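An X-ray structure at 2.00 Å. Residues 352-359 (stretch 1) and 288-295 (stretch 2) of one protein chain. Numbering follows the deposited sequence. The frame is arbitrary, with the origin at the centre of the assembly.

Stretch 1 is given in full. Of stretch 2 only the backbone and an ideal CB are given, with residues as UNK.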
# COMPACT_ATOMS: atom_id res chain seq x y z
N ASP A 352 -20.45 -12.38 -5.87
CA ASP A 352 -21.00 -12.88 -4.60
C ASP A 352 -19.80 -13.39 -3.80
O ASP A 352 -19.32 -14.50 -4.03
CB ASP A 352 -22.02 -13.99 -4.86
CG ASP A 352 -22.70 -14.49 -3.59
OD1 ASP A 352 -22.09 -14.44 -2.51
OD2 ASP A 352 -23.86 -14.96 -3.67
N ALA A 353 -19.31 -12.57 -2.87
CA ALA A 353 -18.07 -12.91 -2.18
C ALA A 353 -18.23 -14.21 -1.39
O ALA A 353 -17.36 -15.09 -1.44
CB ALA A 353 -17.63 -11.76 -1.28
N ALA A 354 -19.35 -14.34 -0.67
CA ALA A 354 -19.60 -15.57 0.08
C ALA A 354 -19.54 -16.79 -0.83
O ALA A 354 -18.93 -17.81 -0.48
CB ALA A 354 -20.97 -15.48 0.77
N ALA A 355 -20.15 -16.71 -2.02
CA ALA A 355 -20.14 -17.84 -2.93
C ALA A 355 -18.72 -18.13 -3.42
O ALA A 355 -18.30 -19.29 -3.48
CB ALA A 355 -21.07 -17.59 -4.11
N LEU A 356 -17.97 -17.08 -3.77
CA LEU A 356 -16.59 -17.28 -4.20
C LEU A 356 -15.75 -17.90 -3.09
O LEU A 356 -14.99 -18.85 -3.32
CB LEU A 356 -15.98 -15.95 -4.64
CG LEU A 356 -16.63 -15.29 -5.85
CD1 LEU A 356 -16.14 -13.83 -5.98
CD2 LEU A 356 -16.31 -16.09 -7.11
N ILE A 357 -15.88 -17.38 -1.87
CA ILE A 357 -15.14 -17.95 -0.74
C ILE A 357 -15.50 -19.42 -0.55
O ILE A 357 -14.62 -20.26 -0.36
CB ILE A 357 -15.41 -17.13 0.54
CG1 ILE A 357 -14.83 -15.71 0.40
CG2 ILE A 357 -14.81 -17.82 1.76
CD1 ILE A 357 -15.54 -14.68 1.26
N ARG A 358 -16.79 -19.75 -0.63
CA ARG A 358 -17.22 -21.13 -0.44
C ARG A 358 -16.60 -22.06 -1.48
O ARG A 358 -16.46 -23.27 -1.22
CB ARG A 358 -18.75 -21.22 -0.51
CG ARG A 358 -19.48 -20.85 0.77
CD ARG A 358 -20.95 -21.27 0.71
NE ARG A 358 -21.69 -20.63 -0.38
CZ ARG A 358 -22.37 -19.49 -0.25
NH1 ARG A 358 -22.38 -18.86 0.92
NH2 ARG A 358 -23.02 -18.97 -1.28
N SER A 359 -16.23 -21.55 -2.65
CA SER A 359 -15.74 -22.41 -3.71
C SER A 359 -14.24 -22.67 -3.63
O SER A 359 -13.74 -23.50 -4.40
CB SER A 359 -16.09 -21.81 -5.08
OG SER A 359 -15.32 -20.65 -5.32
N UNK A 288 -22.54 -10.50 7.22
CA UNK A 288 -22.55 -11.67 8.09
C UNK A 288 -22.44 -12.96 7.29
O UNK A 288 -21.77 -13.91 7.71
CB UNK A 288 -23.82 -11.69 8.94
N UNK A 289 -23.09 -13.02 6.12
CA UNK A 289 -22.94 -14.18 5.26
C UNK A 289 -21.51 -14.39 4.80
O UNK A 289 -21.06 -15.53 4.66
CB UNK A 289 -23.86 -14.05 4.04
N UNK A 290 -20.77 -13.30 4.58
CA UNK A 290 -19.38 -13.42 4.16
C UNK A 290 -18.51 -13.97 5.29
O UNK A 290 -17.67 -14.85 5.06
CB UNK A 290 -18.85 -12.06 3.70
N UNK A 291 -18.71 -13.49 6.52
CA UNK A 291 -17.90 -13.98 7.63
C UNK A 291 -18.21 -15.44 7.93
O UNK A 291 -17.31 -16.22 8.26
CB UNK A 291 -18.13 -13.13 8.88
N UNK A 292 -19.48 -15.83 7.83
CA UNK A 292 -19.83 -17.24 7.96
C UNK A 292 -19.12 -18.07 6.89
O UNK A 292 -18.67 -19.19 7.17
CB UNK A 292 -21.35 -17.43 7.86
N UNK A 293 -19.00 -17.53 5.68
CA UNK A 293 -18.32 -18.25 4.60
C UNK A 293 -16.87 -18.53 4.95
O UNK A 293 -16.39 -19.66 4.80
CB UNK A 293 -18.39 -17.45 3.30
N UNK A 294 -16.15 -17.51 5.43
CA UNK A 294 -14.77 -17.73 5.83
C UNK A 294 -14.70 -18.71 6.99
O UNK A 294 -13.88 -19.63 7.00
CB UNK A 294 -14.10 -16.41 6.21
N UNK A 295 -15.58 -18.52 7.98
CA UNK A 295 -15.54 -19.34 9.19
C UNK A 295 -15.74 -20.82 8.88
O UNK A 295 -15.19 -21.68 9.58
CB UNK A 295 -16.61 -18.87 10.18

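Stretch 2 is helical throughout, and stretch 1 from Ala 353 on; the two axes run nearly parallel, at 4° with a closest approach of 8.5 Å. Such spacing leaves room for small and medium side chains between them. The backbone register, 4.6 Å between the CA atoms of Ala 354 and position 290, puts the nearest pair of CA atoms in the first half of stretch 2.

Position 288 has nothing of stretch 1 within 5.5 Å of its ideal CB. The contact sets no requirement, and any helix-compatible residue would do; it is Ala 288.

At position 289 CA-to-CB points toward stretch 1, and the ideal CB lies 4.6 Å from Ala 354 CB. A methyl group would therefore fit, so alanine, serine or glycine are all reasonable, and phi/psi of -61/-35 demands nothing special. The deposited residue is Gly 289. Its contact comes from the backbone: Gly 289 O is 3.9 Å from Ala 354 CB, while the same oxygen accepts the helical hydrogen bond from position 293.

Position 290 points sideways, its ideal CB 4.9 Å from both Ala 354 N and Ile 357 CD1 and 5.1 Å from Ala 353 CB. These surroundings are largely apolar and leave space to extend, which suits leucine, isoleucine, valine or methionine. It is Ile 290, with chi1 m and chi2 t. Its CD1 reaches to 4.0 Å from Ala 353 CB, CG1 lies 4.4 Å from Ala 354 CB, and CG2 meets Ile 357 CD1 at 3.8 Å, so the branched side chain touches three residues.

Position 291 points away, leaving the choice open as far as stretch 1 is concerned; it is His 291. Position 292 points sideways with no neighbour within 5.5 Å of its ideal CB, so a long polar residue is as acceptable as a small one. The nearest approach of the Arg 292 side chain to stretch 1 is 6.4 Å, from Arg 292 NH2 to Arg 358 NH1, too far for a contact.

Position 293 is the most constrained. Its ideal CB points toward stretch 1 and already lies 3.8 Å from Ala 354 O, 3.9 Å from Ile 357 CG2 and 4.4 Å from Arg 358 CG. Alanine is the natural fit, with glycine or serine as alternatives. Ala 293 is found, its CB also 4.1 Å from Ala 354 CB.

Position 294 points sideways, with its ideal CB 4.7 Å from Ile 357 CG2. An aliphatic residue such as valine, leucine or isoleucine would extend this apolar contact. Ile 294 does so through CG1, 4.1 Å from Ile 357 CG2.

Position 295 is out of reach and unconstrained; it is Ala 295. No hydrogen bond crosses the interface, which rests on close apolar packing.

Stretch 2 288-295: AGIHRAIA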
# COMPACT_ATOMS: atom_id res chain seq x y z
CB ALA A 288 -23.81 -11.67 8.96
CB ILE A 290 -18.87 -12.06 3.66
CG1 ILE A 290 -19.70 -11.65 2.45
CG2 ILE A 290 -17.40 -12.15 3.32
CD1 ILE A 290 -19.43 -10.26 1.96
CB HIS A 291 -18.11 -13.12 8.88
CG HIS A 291 -17.40 -11.81 8.82
ND1 HIS A 291 -18.07 -10.60 8.76
CD2 HIS A 291 -16.08 -11.51 8.76
CE1 HIS A 291 -17.18 -9.62 8.68
NE2 HIS A 291 -15.97 -10.14 8.69
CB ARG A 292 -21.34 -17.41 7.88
CG ARG A 292 -21.90 -18.51 8.77
CD ARG A 292 -23.41 -18.36 8.97
NE ARG A 292 -24.12 -18.16 7.71
CZ ARG A 292 -24.82 -17.07 7.40
NH1 ARG A 292 -24.90 -16.07 8.27
NH2 ARG A 292 -25.43 -16.98 6.23
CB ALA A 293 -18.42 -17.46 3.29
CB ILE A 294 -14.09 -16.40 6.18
CG1 ILE A 294 -14.09 -15.47 4.98
CG2 ILE A 294 -12.68 -16.64 6.67
CD1 ILE A 294 -14.52 -14.07 5.32
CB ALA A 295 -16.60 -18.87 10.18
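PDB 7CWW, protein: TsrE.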